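Local coordinates for leucine aminopeptidase 2 (Saccharomyces cerevisiae, PDB 2XQ0), which cleaves di- and tripeptides as a zinc-dependent M1-family aminopeptidase, and has low epoxide hydrolase activity in vitro, at residues Lys26-Leu31 / Pro156-Pro161; Leu37-Ser40 / Ala45-Gly48; Phe52-Leu57 / Asp65-Asp70; Gln89-Lys94 / Arg100-Asn105. All coordinates share one frame; numbering follows the deposited sequence.

Contact 1 (Lys26-Leu31 / Pro156-Pro161); sequences KDFAVL and PCFDTP
V30 and F28, two residues apart on strand 28-40, both point at F158, which projects from a loop shaped by two successive inverse gamma turns centred on F158 and D159. The place is the N-terminal domain of the M1 family, where this loop packs on strands of the large mixed sheet. The tight part is V30 on F158. The CG2 methyl of V30 meets the ring obliquely, 3.4 Å from F158 CD2 and 3.6 Å from F158 CE2. With CG1 of V30 anti to the backbone N (chi1 178°), CG2 is the branch that touches. F28 packs more loosely: its CD2 is 4.1 Å from F158 CZ, and the two phenylalanine side chains cross at about a right angle without a regular stack. The backbones stay well apart, V30 CA and F158 CA being 8.7 Å from each other, and the apolar side chains fill the interval. L54, L67 and L69 also pack on F158, which is buried. The solvent side is looser. A29, between the two contact residues, points away from the loop, while K26 and L31, at the two ends of segment 26-31, are exposed. The gamma turn at D159 is closed by T160 N donating to F158 O at 2.9 Å.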
loop_
_atom_site.group_PDB
_atom_site.type_symbol
_atom_site.label_atom_id
_atom_site.label_comp_id
_atom_site.label_asym_id
_atom_site.label_seq_id
_atom_site.Cartn_x
_atom_site.Cartn_y
_atom_site.Cartn_z
ATOM N N LYS A 26 -12.394 -11.453 20.835
ATOM C CA LYS A 26 -13.787 -11.150 21.172
ATOM C C LYS A 26 -14.013 -11.199 22.689
ATOM O O LYS A 26 -15.050 -10.754 23.183
ATOM C CB LYS A 26 -14.749 -12.133 20.500
ATOM C CG LYS A 26 -14.780 -12.107 18.984
ATOM C CD LYS A 26 -15.373 -10.816 18.441
ATOM C CE LYS A 26 -15.843 -10.992 16.992
ATOM N NZ LYS A 26 -16.334 -9.710 16.390
ATOM N N ASP A 27 -13.052 -11.751 23.429
ATOM C CA ASP A 27 -13.241 -12.008 24.856
ATOM C C ASP A 27 -12.699 -10.896 25.738
ATOM O O ASP A 27 -12.846 -10.939 26.957
ATOM C CB ASP A 27 -12.559 -13.314 25.261
ATOM C CG ASP A 27 -13.235 -14.535 24.671
ATOM O OD1 ASP A 27 -14.380 -14.411 24.205
ATOM O OD2 ASP A 27 -12.618 -15.622 24.675
ATOM N N PHE A 28 -12.046 -9.917 25.126
ATOM C CA PHE A 28 -11.397 -8.854 25.876
ATOM C C PHE A 28 -11.561 -7.520 25.179
ATOM O O PHE A 28 -11.757 -7.463 23.966
ATOM C CB PHE A 28 -9.898 -9.135 26.022
ATOM C CG PHE A 28 -9.587 -10.447 26.667
ATOM C CD1 PHE A 28 -9.464 -10.544 28.041
ATOM C CD2 PHE A 28 -9.413 -11.588 25.897
ATOM C CE1 PHE A 28 -9.177 -11.756 28.639
ATOM C CE2 PHE A 28 -9.134 -12.807 26.491
ATOM C CZ PHE A 28 -9.005 -12.889 27.863
ATOM N N ALA A 29 -11.478 -6.445 25.954
ATOM C CA ALA A 29 -11.378 -5.110 25.397
ATOM C C ALA A 29 -9.964 -4.622 25.654
ATOM O O ALA A 29 -9.459 -4.758 26.766
ATOM C CB ALA A 29 -12.374 -4.192 26.056
ATOM N N VAL A 30 -9.320 -4.071 24.635
ATOM C CA VAL A 30 -7.982 -3.523 24.813
ATOM C C VAL A 30 -8.102 -2.025 25.010
ATOM O O VAL A 30 -8.375 -1.282 24.075
ATOM C CB VAL A 30 -7.040 -3.835 23.634
ATOM C CG1 VAL A 30 -5.677 -3.194 23.870
ATOM C CG2 VAL A 30 -6.884 -5.324 23.460
ATOM N N LEU A 31 -7.895 -1.596 26.249
ATOM C CA LEU A 31 -8.079 -0.202 26.632
ATOM C C LEU A 31 -6.851 0.655 26.362
ATOM O O LEU A 31 -6.972 1.854 26.165
ATOM C CB LEU A 31 -8.447 -0.129 28.111
ATOM C CG LEU A 31 -9.613 -1.071 28.441
ATOM C CD1 LEU A 31 -9.962 -1.013 29.909
ATOM C CD2 LEU A 31 -10.814 -0.739 27.554
ATOM N N PRO A 156 3.882 -9.473 20.657
ATOM C CA PRO A 156 2.693 -10.299 20.879
ATOM C C PRO A 156 1.483 -9.394 21.054
ATOM O O PRO A 156 1.563 -8.383 21.753
ATOM C CB PRO A 156 3.025 -11.066 22.165
ATOM C CG PRO A 156 4.059 -10.238 22.863
ATOM C CD PRO A 156 4.788 -9.436 21.823
ATOM N N CYS A 157 0.382 -9.724 20.388
ATOM C CA CYS A 157 -0.770 -8.845 20.416
ATOM C C CYS A 157 -2.026 -9.511 19.880
ATOM O O CYS A 157 -2.009 -10.653 19.415
ATOM C CB CYS A 157 -0.474 -7.582 19.591
ATOM S SG CYS A 157 -0.050 -7.892 17.850
ATOM N N PHE A 158 -3.135 -8.792 19.959
ATOM C CA PHE A 158 -4.346 -9.219 19.265
ATOM C C PHE A 158 -4.224 -8.671 17.848
ATOM O O PHE A 158 -4.690 -7.563 17.557
ATOM C CB PHE A 158 -5.567 -8.636 19.948
ATOM C CG PHE A 158 -5.778 -9.131 21.351
ATOM C CD1 PHE A 158 -6.205 -10.426 21.588
ATOM C CD2 PHE A 158 -5.564 -8.301 22.431
ATOM C CE1 PHE A 158 -6.416 -10.883 22.879
ATOM C CE2 PHE A 158 -5.781 -8.760 23.728
ATOM C CZ PHE A 158 -6.204 -10.052 23.948
ATOM N N ASP A 159 -3.564 -9.428 16.976
ATOM C CA ASP A 159 -3.194 -8.948 15.637
ATOM C C ASP A 159 -4.352 -9.060 14.643
ATOM O O ASP A 159 -4.309 -9.850 13.683
ATOM C CB ASP A 159 -1.952 -9.692 15.106
ATOM C CG ASP A 159 -1.357 -9.041 13.862
ATOM O OD1 ASP A 159 -1.804 -7.937 13.477
ATOM O OD2 ASP A 159 -0.422 -9.625 13.261
ATOM N N THR A 160 -5.382 -8.250 14.875
ATOM C CA THR A 160 -6.536 -8.190 13.976
ATOM C C THR A 160 -6.961 -6.728 13.803
ATOM O O THR A 160 -6.844 -5.928 14.728
ATOM C CB THR A 160 -7.718 -9.084 14.488
ATOM O OG1 THR A 160 -8.938 -8.686 13.859
ATOM C CG2 THR A 160 -7.882 -8.972 15.979
ATOM N N PRO A 161 -7.429 -6.365 12.605
ATOM C CA PRO A 161 -7.853 -4.969 12.448
ATOM C C PRO A 161 -9.161 -4.670 13.196
ATOM O O PRO A 161 -9.544 -3.500 13.300
ATOM C CB PRO A 161 -7.989 -4.804 10.936
ATOM C CG PRO A 161 -8.124 -6.204 10.385
ATOM C CD PRO A 161 -7.316 -7.077 11.316
#

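Contact 2 (Leu37-Ser40 / Ala45-Gly48); sequences LSVS and AISG
L37 opens this antiparallel pairing opposite G48, with its side chain leaning on I46: L37 CB is 3.9 Å from I46 CG2. This is a non-hydrogen-bonded pair with its CA atoms 4.5 Å apart, and at the backbone angles of G48 (phi 142°, psi -141°) a CB would crowd L37 CA as well as the carbonyl O of the residue before it. L37 CA also sends a CH...O contact to S47 O. Next comes S38, in a hydrogen-bonded pair with S47: S38 N reaches S47 O at 2.8 Å, and S47 N returns a longer bond to S38 O of 3.1 Å. That same S38 O also accepts a hydrogen bond from a water, which is hydrogen-bonded to S47 OG as well, 2.6 Å away, and so bridges backbone to hydroxyl. S47 OG lies between its own backbone N and carbonyl carbon (chi1 58°), facing the water. V39 turns to the other face of the sheet and lies side by side with I46, both pointing the same way; V39 CG2 is 4.0 Å from I46 CG1. S40 finishes the walk with a second hydrogen-bonded pair, its N bound to A45 O at 2.9 Å and its O taking A45 N. The S40 hydroxyl looks into the turn, bonded to K43 N, so the hairpin is tied down right up to its loop. Strand 111-120 flanks the A45-G48 side and strand 165-172 the L37-S40 side, while W129 of strand 127-130 covers V39 and I46.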
loop_
_atom_site.group_PDB
_atom_site.type_symbol
_atom_site.label_atom_id
_atom_site.label_comp_id
_atom_site.label_asym_id
_atom_site.label_seq_id
_atom_site.Cartn_x
_atom_site.Cartn_y
_atom_site.Cartn_z
ATOM N N LEU A 37 10.576 -0.460 24.291
ATOM C CA LEU A 37 11.448 -1.200 23.392
ATOM C C LEU A 37 12.865 -0.663 23.338
ATOM O O LEU A 37 13.131 0.497 23.644
ATOM C CB LEU A 37 10.867 -1.207 21.964
ATOM C CG LEU A 37 9.415 -1.688 21.812
ATOM C CD1 LEU A 37 8.918 -1.407 20.392
ATOM C CD2 LEU A 37 9.262 -3.171 22.164
ATOM N N SER A 38 13.769 -1.535 22.914
ATOM C CA SER A 38 15.150 -1.174 22.689
ATOM C C SER A 38 15.588 -1.754 21.346
ATOM O O SER A 38 15.374 -2.928 21.072
ATOM C CB SER A 38 16.022 -1.724 23.828
ATOM O OG SER A 38 17.375 -1.345 23.646
ATOM N N VAL A 39 16.211 -0.925 20.523
ATOM C CA VAL A 39 16.682 -1.325 19.207
ATOM C C VAL A 39 18.170 -1.639 19.239
ATOM O O VAL A 39 18.972 -0.787 19.603
ATOM C CB VAL A 39 16.491 -0.179 18.204
ATOM C CG1 VAL A 39 17.213 -0.486 16.909
ATOM C CG2 VAL A 39 15.004 0.110 17.992
ATOM N N SER A 40 18.535 -2.850 18.835
ATOM C CA SER A 40 19.928 -3.266 18.807
ATOM C C SER A 40 20.340 -3.592 17.392
ATOM O O SER A 40 19.990 -4.654 16.886
ATOM C CB SER A 40 20.158 -4.501 19.685
ATOM O OG SER A 40 21.498 -4.968 19.554
ATOM N N ALA A 45 17.918 -6.946 16.543
ATOM C CA ALA A 45 16.731 -7.321 17.288
ATOM C C ALA A 45 16.122 -6.122 18.001
ATOM O O ALA A 45 16.812 -5.183 18.392
ATOM C CB ALA A 45 17.060 -8.421 18.306
ATOM N N ILE A 46 14.810 -6.159 18.151
ATOM C CA ILE A 46 14.116 -5.253 19.042
ATOM C C ILE A 46 13.610 -6.078 20.223
ATOM O O ILE A 46 13.054 -7.161 20.045
ATOM C CB ILE A 46 12.992 -4.523 18.303
ATOM C CG1 ILE A 46 13.608 -3.530 17.303
ATOM C CG2 ILE A 46 12.112 -3.764 19.280
ATOM C CD1 ILE A 46 12.591 -2.752 16.507
ATOM N N SER A 47 13.840 -5.586 21.434
ATOM C CA SER A 47 13.518 -6.357 22.623
ATOM C C SER A 47 12.858 -5.407 23.597
ATOM O O SER A 47 12.917 -4.200 23.425
ATOM C CB SER A 47 14.790 -6.956 23.252
ATOM O OG SER A 47 15.720 -5.923 23.586
ATOM N N GLY A 48 12.233 -5.947 24.627
ATOM C CA GLY A 48 11.635 -5.109 25.640
ATOM C C GLY A 48 10.344 -5.742 26.059
ATOM O O GLY A 48 10.246 -6.967 26.171
HETATM O O HOH W 1 17.385 -5.376 21.659
#

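Contact 3 (Phe52-Leu57 / Asp65-Asp70); sequences FQLKKL and DELHLD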
loop_
_atom_site.group_PDB
_atom_site.type_symbol
_atom_site.label_atom_id
_atom_site.label_comp_id
_atom_site.label_asym_id
_atom_site.label_seq_id
_atom_site.Cartn_x
_atom_site.Cartn_y
_atom_site.Cartn_z
ATOM N N PHE A 52 -0.407 -4.268 28.133
ATOM C CA PHE A 52 -1.796 -4.019 27.767
ATOM C C PHE A 52 -2.621 -3.771 29.021
ATOM O O PHE A 52 -2.497 -4.501 30.023
ATOM C CB PHE A 52 -2.403 -5.238 27.077
ATOM C CG PHE A 52 -1.704 -5.639 25.810
ATOM C CD1 PHE A 52 -1.942 -4.960 24.626
ATOM C CD2 PHE A 52 -0.835 -6.718 25.794
ATOM C CE1 PHE A 52 -1.323 -5.347 23.460
ATOM C CE2 PHE A 52 -0.202 -7.098 24.632
ATOM C CZ PHE A 52 -0.446 -6.410 23.464
ATOM N N GLN A 53 -3.488 -2.772 28.962
ATOM C CA GLN A 53 -4.549 -2.639 29.943
ATOM C C GLN A 53 -5.745 -3.310 29.282
ATOM O O GLN A 53 -6.178 -2.895 28.203
ATOM C CB GLN A 53 -4.867 -1.173 30.233
ATOM C CG GLN A 53 -3.677 -0.317 30.603
ATOM C CD GLN A 53 -3.064 -0.732 31.908
ATOM O OE1 GLN A 53 -3.751 -1.248 32.795
ATOM N NE2 GLN A 53 -1.759 -0.512 32.045
ATOM N N LEU A 54 -6.259 -4.362 29.909
ATOM C CA LEU A 54 -7.330 -5.155 29.307
ATOM C C LEU A 54 -8.574 -5.218 30.177
ATOM O O LEU A 54 -8.514 -4.987 31.389
ATOM C CB LEU A 54 -6.850 -6.580 29.028
ATOM C CG LEU A 54 -5.641 -6.779 28.120
ATOM C CD1 LEU A 54 -5.365 -8.274 27.952
ATOM C CD2 LEU A 54 -5.874 -6.108 26.774
ATOM N N LYS A 55 -9.702 -5.546 29.549
ATOM C CA LYS A 55 -10.933 -5.805 30.280
ATOM C C LYS A 55 -11.599 -7.073 29.764
ATOM O O LYS A 55 -11.886 -7.195 28.569
ATOM C CB LYS A 55 -11.893 -4.617 30.188
ATOM C CG LYS A 55 -13.199 -4.796 30.963
ATOM C CD LYS A 55 -13.968 -3.478 31.081
ATOM C CE LYS A 55 -14.273 -2.872 29.709
ATOM N NZ LYS A 55 -14.883 -1.507 29.792
ATOM N N LYS A 56 -11.829 -8.022 30.667
ATOM C CA LYS A 56 -12.552 -9.242 30.337
ATOM C C LYS A 56 -13.978 -8.879 29.944
ATOM O O LYS A 56 -14.650 -8.123 30.648
ATOM C CB LYS A 56 -12.597 -10.196 31.535
ATOM C CG LYS A 56 -11.247 -10.546 32.140
ATOM C CD LYS A 56 -11.401 -11.552 33.282
ATOM C CE LYS A 56 -10.113 -11.707 34.078
ATOM N NZ LYS A 56 -10.196 -12.854 35.027
ATOM N N LEU A 57 -14.434 -9.416 28.819
ATOM C CA LEU A 57 -15.809 -9.230 28.391
ATOM C C LEU A 57 -16.628 -10.466 28.784
ATOM O O LEU A 57 -16.105 -11.584 28.837
ATOM C CB LEU A 57 -15.873 -8.973 26.883
ATOM C CG LEU A 57 -15.017 -7.823 26.317
ATOM C CD1 LEU A 57 -15.196 -7.714 24.815
ATOM C CD2 LEU A 57 -15.352 -6.498 26.980
ATOM N N ASP A 65 -10.048 -20.045 32.070
ATOM C CA ASP A 65 -10.005 -18.797 31.314
ATOM C C ASP A 65 -8.577 -18.447 30.904
ATOM O O ASP A 65 -7.680 -18.349 31.742
ATOM C CB ASP A 65 -10.615 -17.648 32.110
ATOM C CG ASP A 65 -11.265 -16.618 31.219
ATOM O OD1 ASP A 65 -10.999 -15.410 31.398
ATOM O OD2 ASP A 65 -12.031 -17.029 30.321
ATOM N N GLU A 66 -8.374 -18.265 29.605
ATOM C CA GLU A 66 -7.044 -18.027 29.070
ATOM C C GLU A 66 -7.024 -16.820 28.149
ATOM O O GLU A 66 -8.033 -16.490 27.525
ATOM C CB GLU A 66 -6.563 -19.247 28.288
ATOM C CG GLU A 66 -6.148 -20.430 29.138
ATOM C CD GLU A 66 -5.862 -21.661 28.299
ATOM O OE1 GLU A 66 -5.225 -22.606 28.820
ATOM O OE2 GLU A 66 -6.271 -21.679 27.117
ATOM N N LEU A 67 -5.867 -16.171 28.088
ATOM C CA LEU A 67 -5.567 -15.168 27.071
ATOM C C LEU A 67 -4.896 -15.922 25.948
ATOM O O LEU A 67 -4.014 -16.733 26.208
ATOM C CB LEU A 67 -4.537 -14.169 27.593
ATOM C CG LEU A 67 -4.864 -12.761 28.085
ATOM C CD1 LEU A 67 -5.632 -11.967 27.035
ATOM C CD2 LEU A 67 -5.616 -12.814 29.397
ATOM N N HIS A 68 -5.296 -15.654 24.710
ATOM C CA HIS A 68 -4.629 -16.214 23.549
ATOM C C HIS A 68 -4.164 -15.024 22.713
ATOM O O HIS A 68 -4.983 -14.210 22.276
ATOM C CB HIS A 68 -5.595 -17.028 22.691
ATOM C CG HIS A 68 -6.075 -18.290 23.331
ATOM N ND1 HIS A 68 -7.063 -19.072 22.776
ATOM C CD2 HIS A 68 -5.713 -18.904 24.485
ATOM C CE1 HIS A 68 -7.286 -20.118 23.551
ATOM N NE2 HIS A 68 -6.479 -20.038 24.595
ATOM N N LEU A 69 -2.860 -14.915 22.493
ATOM C CA LEU A 69 -2.332 -13.844 21.637
ATOM C C LEU A 69 -1.610 -14.414 20.415
ATOM O O LEU A 69 -1.196 -15.586 20.403
ATOM C CB LEU A 69 -1.410 -12.893 22.420
ATOM C CG LEU A 69 -1.922 -12.083 23.629
ATOM C CD1 LEU A 69 -0.895 -11.059 24.099
ATOM C CD2 LEU A 69 -3.195 -11.368 23.334
ATOM N N ASP A 70 -1.475 -13.573 19.389
ATOM C CA ASP A 70 -0.795 -13.912 18.147
ATOM C C ASP A 70 0.688 -13.664 18.372
ATOM O O ASP A 70 1.046 -12.688 19.001
ATOM C CB ASP A 70 -1.242 -12.942 17.036
ATOM C CG ASP A 70 -2.641 -13.227 16.507
ATOM O OD1 ASP A 70 -2.849 -14.335 15.976
ATOM O OD2 ASP A 70 -3.512 -12.316 16.560
#
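L54 and L67 touch through their methyls although their strands belong to one sheet and are not neighbours in it: four other strands come between them in its order. The sheet evidently curls, since edge strand 66-69 faces strand 45-56 across a layer of side chains. The closest point is L54 CD1 to L67 CD1, 3.8 Å. L67 gets there with a chi1 of -102°, well off a staggered value, which swings its branch inward although its CB does not aim straight at the other strand. Two residues along each strand, F52 and L69 slide past each other in opposite directions, F52 CE2 coming 4.1 Å from L69 CD1. The backbones remain far apart, 11.6 Å between the CA atoms of F52 and L69, as expected of facing layers and not of paired strands. At the other end the chemistry turns polar and loose. The extended K56 chain brings its NZ to 4.5 Å from D65 OD1, too long for a salt bridge, and D65 is poorly ordered; K56 NZ makes a weak hydrogen bond to S107 O instead. H68 and E66 point out of the layer, where H68 NE2 donates in its ring plane to the anti side of E66 OE2 at 3.0 Å, tilted 25° out of the carboxylate plane. Around the leucines, F28 of strand 28-40, F112 of strand 111-120 and I103 of strand 101-104 touch L67, V30 packs on L54, and I116 of strand 111-120 meets L69.

Contact 4 (Gln89-Lys94 / Arg100-Asn105); sequences QIEQRK and RLVINN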
loop_
_atom_site.group_PDB
_atom_site.type_symbol
_atom_site.label_atom_id
_atom_site.label_comp_id
_atom_site.label_asym_id
_atom_site.label_seq_id
_atom_site.Cartn_x
_atom_site.Cartn_y
_atom_site.Cartn_z
ATOM N N GLN A 89 2.307 -20.595 27.749
ATOM C CA GLN A 89 2.869 -21.604 26.855
ATOM C C GLN A 89 2.671 -21.157 25.410
ATOM O O GLN A 89 1.597 -20.699 25.031
ATOM C CB GLN A 89 2.206 -22.967 27.084
ATOM C CG GLN A 89 2.602 -24.072 26.079
ATOM C CD GLN A 89 3.971 -24.679 26.350
ATOM O OE1 GLN A 89 4.808 -24.802 25.448
ATOM N NE2 GLN A 89 4.208 -25.061 27.594
ATOM N N ILE A 90 3.724 -21.275 24.616
ATOM C CA ILE A 90 3.653 -21.026 23.188
ATOM C C ILE A 90 3.256 -22.330 22.509
ATOM O O ILE A 90 3.743 -23.404 22.875
ATOM C CB ILE A 90 5.022 -20.528 22.648
ATOM C CG1 ILE A 90 4.871 -19.870 21.290
ATOM C CG2 ILE A 90 6.051 -21.662 22.596
ATOM C CD1 ILE A 90 4.283 -18.480 21.377
ATOM N N GLU A 91 2.332 -22.251 21.558
ATOM C CA GLU A 91 1.941 -23.430 20.808
ATOM C C GLU A 91 2.842 -23.541 19.593
ATOM O O GLU A 91 3.428 -22.550 19.165
ATOM C CB GLU A 91 0.467 -23.321 20.389
ATOM C CG GLU A 91 -0.500 -23.374 21.574
ATOM C CD GLU A 91 -1.954 -23.493 21.148
ATOM O OE1 GLU A 91 -2.251 -23.201 19.974
ATOM O OE2 GLU A 91 -2.802 -23.876 21.988
ATOM N N GLN A 92 2.951 -24.738 19.021
ATOM C CA GLN A 92 3.768 -24.883 17.828
ATOM C C GLN A 92 3.175 -24.073 16.684
ATOM O O GLN A 92 1.967 -23.878 16.593
ATOM C CB GLN A 92 3.948 -26.351 17.426
ATOM C CG GLN A 92 5.157 -26.999 18.116
ATOM C CD GLN A 92 5.182 -28.498 17.998
ATOM O OE1 GLN A 92 5.814 -29.187 18.807
ATOM N NE2 GLN A 92 4.491 -29.025 16.993
ATOM N N ARG A 93 4.051 -23.599 15.819
ATOM C CA ARG A 93 3.655 -22.766 14.714
ATOM C C ARG A 93 2.643 -23.491 13.824
ATOM O O ARG A 93 2.777 -24.679 13.565
ATOM C CB ARG A 93 4.908 -22.412 13.934
ATOM C CG ARG A 93 4.717 -21.327 12.976
ATOM C CD ARG A 93 6.017 -20.945 12.305
ATOM N NE ARG A 93 5.652 -20.107 11.176
ATOM C CZ ARG A 93 5.291 -18.839 11.299
ATOM N NH1 ARG A 93 5.313 -18.259 12.496
ATOM N NH2 ARG A 93 4.943 -18.147 10.228
ATOM N N LYS A 94 1.613 -22.781 13.386
ATOM C CA LYS A 94 0.738 -23.298 12.339
ATOM C C LYS A 94 0.692 -22.287 11.204
ATOM O O LYS A 94 0.419 -21.112 11.434
ATOM C CB LYS A 94 -0.674 -23.541 12.867
ATOM C CG LYS A 94 -1.334 -22.309 13.460
ATOM C CD LYS A 94 -2.855 -22.357 13.301
ATOM C CE LYS A 94 -3.270 -22.143 11.844
ATOM N NZ LYS A 94 -4.750 -22.111 11.670
ATOM N N ARG A 100 0.426 -19.476 18.481
ATOM C CA ARG A 100 -0.450 -18.898 19.487
ATOM C C ARG A 100 0.256 -18.867 20.840
ATOM O O ARG A 100 0.865 -19.849 21.248
ATOM C CB ARG A 100 -1.751 -19.701 19.587
ATOM C CG ARG A 100 -2.715 -19.179 20.647
ATOM C CD ARG A 100 -3.941 -20.109 20.790
ATOM N NE ARG A 100 -4.910 -19.933 19.711
ATOM C CZ ARG A 100 -5.280 -20.890 18.868
ATOM N NH1 ARG A 100 -4.763 -22.101 18.974
ATOM N NH2 ARG A 100 -6.173 -20.640 17.917
ATOM N N LEU A 101 0.161 -17.739 21.540
ATOM C CA LEU A 101 0.704 -17.624 22.883
ATOM C C LEU A 101 -0.458 -17.751 23.845
ATOM O O LEU A 101 -1.428 -17.010 23.747
ATOM C CB LEU A 101 1.379 -16.265 23.079
ATOM C CG LEU A 101 1.650 -15.823 24.521
ATOM C CD1 LEU A 101 2.661 -16.765 25.224
ATOM C CD2 LEU A 101 2.155 -14.369 24.544
ATOM N N VAL A 102 -0.356 -18.682 24.782
ATOM C CA VAL A 102 -1.478 -18.999 25.656
ATOM C C VAL A 102 -1.113 -18.619 27.082
ATOM O O VAL A 102 -0.093 -19.064 27.609
ATOM C CB VAL A 102 -1.800 -20.487 25.597
ATOM C CG1 VAL A 102 -2.864 -20.847 26.641
ATOM C CG2 VAL A 102 -2.242 -20.864 24.168
ATOM N N ILE A 103 -1.939 -17.786 27.697
ATOM C CA ILE A 103 -1.623 -17.247 29.010
ATOM C C ILE A 103 -2.763 -17.548 29.969
ATOM O O ILE A 103 -3.923 -17.336 29.642
ATOM C CB ILE A 103 -1.402 -15.714 28.958
ATOM C CG1 ILE A 103 -0.270 -15.364 27.991
ATOM C CG2 ILE A 103 -1.092 -15.175 30.356
ATOM C CD1 ILE A 103 -0.219 -13.870 27.587
ATOM N N ASN A 104 -2.429 -18.055 31.147
ATOM C CA ASN A 104 -3.424 -18.317 32.167
ATOM C C ASN A 104 -3.659 -17.053 32.958
ATOM O O ASN A 104 -2.740 -16.560 33.604
ATOM C CB ASN A 104 -2.927 -19.419 33.109
ATOM C CG ASN A 104 -3.733 -19.499 34.391
ATOM O OD1 ASN A 104 -4.964 -19.471 34.370
ATOM N ND2 ASN A 104 -3.039 -19.604 35.516
ATOM N N ASN A 105 -4.872 -16.507 32.910
ATOM C CA ASN A 105 -5.138 -15.306 33.699
ATOM C C ASN A 105 -5.982 -15.565 34.946
ATOM O O ASN A 105 -7.215 -15.554 34.904
ATOM C CB ASN A 105 -5.694 -14.151 32.853
ATOM C CG ASN A 105 -6.995 -14.490 32.173
ATOM O OD1 ASN A 105 -7.256 -15.645 31.834
ATOM N ND2 ASN A 105 -7.823 -13.477 31.956
HETATM O O HOH W 2 -0.151 -21.979 16.749
#
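E91 and R100 lie side by side and point the same way, in the hairpin of strands 84-90 and 101-104, toward its loop. Their flat ends are turned almost square to each other, carboxylate and guanidinium planes 88° apart, so a single oxygen does the work: R100 NH1 donates to E91 OE1 at 2.9 Å in a salt bridge. NH1 approaches OE1 from the syn side, 23° out of the carboxylate plane, and OE1 lies at the guanidinium edge, near its plane, though the bond is bent at the hydrogen. A bend at chi3 of R100 (-77°) brings NH1 alongside the E91 carboxylate, and the aliphatic part of the arginine takes part too, R100 CD lying 3.6 Å from E91 OE1. The second oxygen, E91 OE2, rests on the V102 CG2 methyl at 3.8 Å. On the opposite face of the hairpin I90 reaches with CD1 to L101 CB, 4.0 Å away. The backbone fixes this register: Q89 and V102 exchange two hydrogen bonds, and E91 N binds R100 O at 2.8 Å. Past that point a water takes over, donating to Q92 O and accepting from R100 N. R100 has a second partner as well, L22 O, which its NE binds. With E91 and R100 both partly exposed and residues 89-92 touching a crystal neighbour, the ion pair is a surface one. Gripped at NE and NH1, the guanidinium has its rotation largely fixed, and its charge would probably favour the ionised form of E91.

Overall arrangement
All four contacts belong to the N-terminal domain and to its large mixed sheet. Contacts 1 and 3 are the buried pair: with centres 7 Å apart they share one apolar core, and the bonds of A29 and D27 to K55 and L57 pair their strands. Contact 2 lies farther along the same two strands, near their turn, partly buried and held by backbone bonds. Contact 4 is the surface hairpin, the one with a salt bridge; its strand 101-104 pairs with strand 66-69 of contact 3 through L67 N to I103 O and L69 O to L101 N. Backbone bonds join the neighbouring strands of contacts 2 and 4, while contacts 1 and 3 are chiefly apolar side-chain packing.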